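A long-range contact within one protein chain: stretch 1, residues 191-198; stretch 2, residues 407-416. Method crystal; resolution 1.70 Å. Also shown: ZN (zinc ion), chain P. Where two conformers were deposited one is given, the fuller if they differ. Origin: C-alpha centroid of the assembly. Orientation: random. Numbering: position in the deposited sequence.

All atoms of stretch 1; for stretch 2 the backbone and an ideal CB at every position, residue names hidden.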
# COMPACT_ATOMS: atom_id res chain seq x y z
N VAL B 191 -4.97 -24.38 40.02
CA VAL B 191 -4.83 -22.95 40.32
C VAL B 191 -6.17 -22.46 40.84
O VAL B 191 -7.20 -22.67 40.20
CB VAL B 191 -4.42 -22.13 39.07
CG1 VAL B 191 -4.41 -20.66 39.40
CG2 VAL B 191 -3.04 -22.57 38.56
N ASP B 192 -6.17 -21.79 42.00
CA ASP B 192 -7.42 -21.26 42.54
C ASP B 192 -7.91 -20.05 41.75
O ASP B 192 -9.11 -19.89 41.52
CB ASP B 192 -7.26 -20.86 44.00
CG ASP B 192 -8.55 -20.30 44.58
OD1 ASP B 192 -9.50 -21.08 44.82
OD2 ASP B 192 -8.61 -19.08 44.78
N ALA B 193 -6.99 -19.15 41.40
CA ALA B 193 -7.31 -17.94 40.67
C ALA B 193 -6.02 -17.40 40.10
O ALA B 193 -4.93 -17.68 40.61
CB ALA B 193 -7.98 -16.87 41.55
N TYR B 194 -6.15 -16.63 39.02
CA TYR B 194 -4.99 -16.03 38.35
C TYR B 194 -5.24 -14.54 38.25
O TYR B 194 -6.28 -14.12 37.72
CB TYR B 194 -4.77 -16.63 36.96
CG TYR B 194 -3.66 -15.95 36.19
CD1 TYR B 194 -2.34 -16.33 36.40
CD2 TYR B 194 -3.93 -14.96 35.25
CE1 TYR B 194 -1.32 -15.72 35.70
CE2 TYR B 194 -2.89 -14.33 34.56
CZ TYR B 194 -1.60 -14.74 34.80
OH TYR B 194 -0.55 -14.15 34.11
N PHE B 195 -4.29 -13.75 38.73
CA PHE B 195 -4.37 -12.29 38.61
C PHE B 195 -3.17 -11.76 37.85
O PHE B 195 -2.04 -12.22 38.04
CB PHE B 195 -4.42 -11.65 39.99
CG PHE B 195 -5.68 -11.90 40.77
CD1 PHE B 195 -5.78 -13.00 41.61
CD2 PHE B 195 -6.74 -11.01 40.70
CE1 PHE B 195 -6.93 -13.23 42.34
CE2 PHE B 195 -7.90 -11.21 41.41
CZ PHE B 195 -8.00 -12.32 42.25
N GLU B 196 -3.38 -10.76 36.99
CA GLU B 196 -2.27 -10.18 36.24
C GLU B 196 -2.43 -8.67 36.24
O GLU B 196 -3.47 -8.17 35.81
CB GLU B 196 -2.23 -10.70 34.80
CG GLU B 196 -1.18 -10.05 33.95
CD GLU B 196 -0.72 -10.89 32.77
OE1 GLU B 196 0.14 -10.41 31.99
OE2 GLU B 196 -1.21 -12.04 32.62
N ALA B 197 -1.40 -7.96 36.72
CA ALA B 197 -1.38 -6.51 36.57
C ALA B 197 -0.60 -6.14 35.31
O ALA B 197 0.41 -6.76 34.99
CB ALA B 197 -0.75 -5.87 37.82
N HIS B 198 -1.08 -5.11 34.60
CA HIS B 198 -0.43 -4.74 33.34
C HIS B 198 -0.73 -3.28 33.04
O HIS B 198 -1.77 -2.75 33.42
CB HIS B 198 -0.96 -5.63 32.20
CG HIS B 198 -0.00 -5.78 31.05
ND1 HIS B 198 0.17 -4.80 30.10
CD2 HIS B 198 0.83 -6.79 30.71
CE1 HIS B 198 1.09 -5.19 29.23
NE2 HIS B 198 1.49 -6.40 29.57
N UNK B 407 -4.00 -2.36 44.66
CA UNK B 407 -5.23 -3.06 44.28
C UNK B 407 -4.95 -4.54 44.08
O UNK B 407 -5.70 -5.41 44.56
CB UNK B 407 -5.83 -2.46 43.01
N UNK B 408 -3.86 -4.87 43.37
CA UNK B 408 -3.49 -6.27 43.17
C UNK B 408 -3.32 -6.97 44.51
O UNK B 408 -3.83 -8.08 44.72
CB UNK B 408 -2.20 -6.38 42.35
N UNK B 409 -2.60 -6.33 45.42
CA UNK B 409 -2.33 -6.92 46.72
C UNK B 409 -3.62 -7.27 47.44
O UNK B 409 -3.74 -8.34 48.04
CB UNK B 409 -1.49 -5.97 47.57
N UNK B 410 -4.57 -6.33 47.45
CA UNK B 410 -5.73 -6.54 48.29
C UNK B 410 -6.74 -7.46 47.62
O UNK B 410 -7.48 -8.16 48.32
CB UNK B 410 -6.38 -5.20 48.63
N UNK B 411 -6.79 -7.47 46.29
CA UNK B 411 -7.62 -8.48 45.63
C UNK B 411 -7.06 -9.88 45.85
O UNK B 411 -7.81 -10.83 46.14
CB UNK B 411 -7.73 -8.19 44.13
N UNK B 412 -5.72 -10.03 45.74
CA UNK B 412 -5.12 -11.34 45.96
C UNK B 412 -5.33 -11.80 47.40
O UNK B 412 -5.64 -12.98 47.65
CB UNK B 412 -3.63 -11.31 45.63
N UNK B 413 -5.17 -10.89 48.39
CA UNK B 413 -5.38 -11.28 49.78
C UNK B 413 -6.82 -11.67 50.05
O UNK B 413 -7.09 -12.60 50.81
CB UNK B 413 -4.97 -10.14 50.72
N UNK B 414 -7.77 -10.95 49.45
CA UNK B 414 -9.16 -11.34 49.62
C UNK B 414 -9.38 -12.75 49.08
O UNK B 414 -10.04 -13.57 49.72
CB UNK B 414 -10.09 -10.35 48.92
N UNK B 415 -8.77 -13.06 47.94
CA UNK B 415 -8.96 -14.37 47.33
C UNK B 415 -8.26 -15.46 48.13
O UNK B 415 -8.84 -16.53 48.39
CB UNK B 415 -8.45 -14.36 45.89
N UNK B 416 -7.03 -15.20 48.56
CA UNK B 416 -6.23 -16.20 49.25
C UNK B 416 -6.58 -16.35 50.71
O UNK B 416 -6.30 -17.41 51.29
CB UNK B 416 -4.75 -15.85 49.12
ZN ZN P . 2.77 -7.68 27.99

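Stretch 2 is helical throughout, with i to i-4 backbone hydrogen bonds such as position 411 N to 407 O at 2.9 Å, and it runs antiparallel to the strand of stretch 1 (177° between axes, closest approach 9.6 Å). The positions that can meet the strand therefore recur every three to four residues: 408, 411, 412 and 415.

Position 407 has nothing of stretch 1 within 5.5 Å of its ideal CB, so the strand sets no preference; it is Val-407.

At 408 the CA-to-CB bond points sideways, yet the ideal CB lies 4.8 Å from Ala-197 CB. The small alanine and the neighbouring CB of Phe-195 offer an apolar surface, which suits a leucine, isoleucine or methionine long enough to reach back. The residue is Leu-408, chi1 t and chi2 p. Its CD1 comes 3.8 Å from Phe-195 CB, and its CD2 4.2 Å from Ala-197 CB, so the two methyls touch two successive inward-facing strand residues.

Positions 409 and 410 are out of reach of stretch 1, which cannot discriminate there; they are Leu-409 and Asn-410.

Position 411 points toward the strand, and its ideal CB already sits 4.1 Å from Phe-195 CE2. With the ring this close, a small side chain is the simplest fit. Ala-411 makes that apolar contact with its CB alone.

At 412 the bond is sideways and the ideal CB is 4.9 Å from Phe-195 CD1, leaving room for a short apolar branch: valine, isoleucine or leucine. Val-412, chi1 t, brings CG2 to 3.8 Å from Phe-195 CD1.

Positions 413 and 414 again have no neighbour in stretch 1 near their ideal CB; they are Leu-413 and Ala-414.

Position 415 points toward stretch 1 and has mixed surroundings. Its ideal CB is 4.0 Å from Phe-195 CE1, 4.8 Å from Asp-192 OD2 and 5.0 Å from Ala-193 CB. An apolar stem ending in a donor would answer both the ring and the carboxylate, so lysine, arginine or glutamine could serve. The residue is Arg-415. Its CB packs 4.0 Å from Phe-195 CE1, while NE forms a salt bridge with Asp-192 OD2 at 2.9 Å, the carboxylate oxygen lying at the guanidinium edge near its plane. NH2 donates to Asp-192 O at 3.1 Å (155°), tying the same residue through its backbone. A water donates to Asp-192 OD2 (2.9 Å) and Arg-415 O (2.7 Å), adding a bridge to the helix backbone.

Position 416 points sideways with no close neighbour; it is Ala-416.

Stretch 2 (407-416) VLLNAVLARA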
# COMPACT_ATOMS: atom_id res chain seq x y z
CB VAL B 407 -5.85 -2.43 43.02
CG1 VAL B 407 -6.94 -3.34 42.44
CG2 VAL B 407 -6.44 -1.05 43.37
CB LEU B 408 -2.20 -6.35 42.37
CG LEU B 408 -1.66 -7.78 42.11
CD1 LEU B 408 -2.65 -8.53 41.18
CD2 LEU B 408 -0.26 -7.72 41.51
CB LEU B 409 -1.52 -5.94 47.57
CG LEU B 409 -1.43 -6.19 49.07
CD1 LEU B 409 -0.56 -7.44 49.37
CD2 LEU B 409 -0.81 -4.94 49.74
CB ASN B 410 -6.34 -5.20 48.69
CG ASN B 410 -5.61 -4.58 49.85
OD1 ASN B 410 -5.93 -4.86 51.00
ND2 ASN B 410 -4.56 -3.78 49.55
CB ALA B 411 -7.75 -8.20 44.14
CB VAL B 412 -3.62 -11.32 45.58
CG1 VAL B 412 -2.84 -12.53 46.20
CG2 VAL B 412 -3.46 -11.23 44.04
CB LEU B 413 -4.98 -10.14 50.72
CG LEU B 413 -3.49 -9.97 50.92
CD1 LEU B 413 -3.23 -9.01 52.07
CD2 LEU B 413 -2.81 -11.30 51.19
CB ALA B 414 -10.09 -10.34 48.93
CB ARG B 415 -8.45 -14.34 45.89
CG ARG B 415 -8.72 -15.64 45.13
CD ARG B 415 -10.23 -15.85 44.87
NE ARG B 415 -10.43 -17.01 44.01
CZ ARG B 415 -11.54 -17.30 43.35
NH1 ARG B 415 -12.62 -16.52 43.43
NH2 ARG B 415 -11.56 -18.38 42.58
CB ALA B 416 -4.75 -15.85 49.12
O HOH W 1 -10.17 -18.51 47.16
O HOH W 2 1.10 -9.41 28.39
O HOH W 3 2.34 -7.80 25.77
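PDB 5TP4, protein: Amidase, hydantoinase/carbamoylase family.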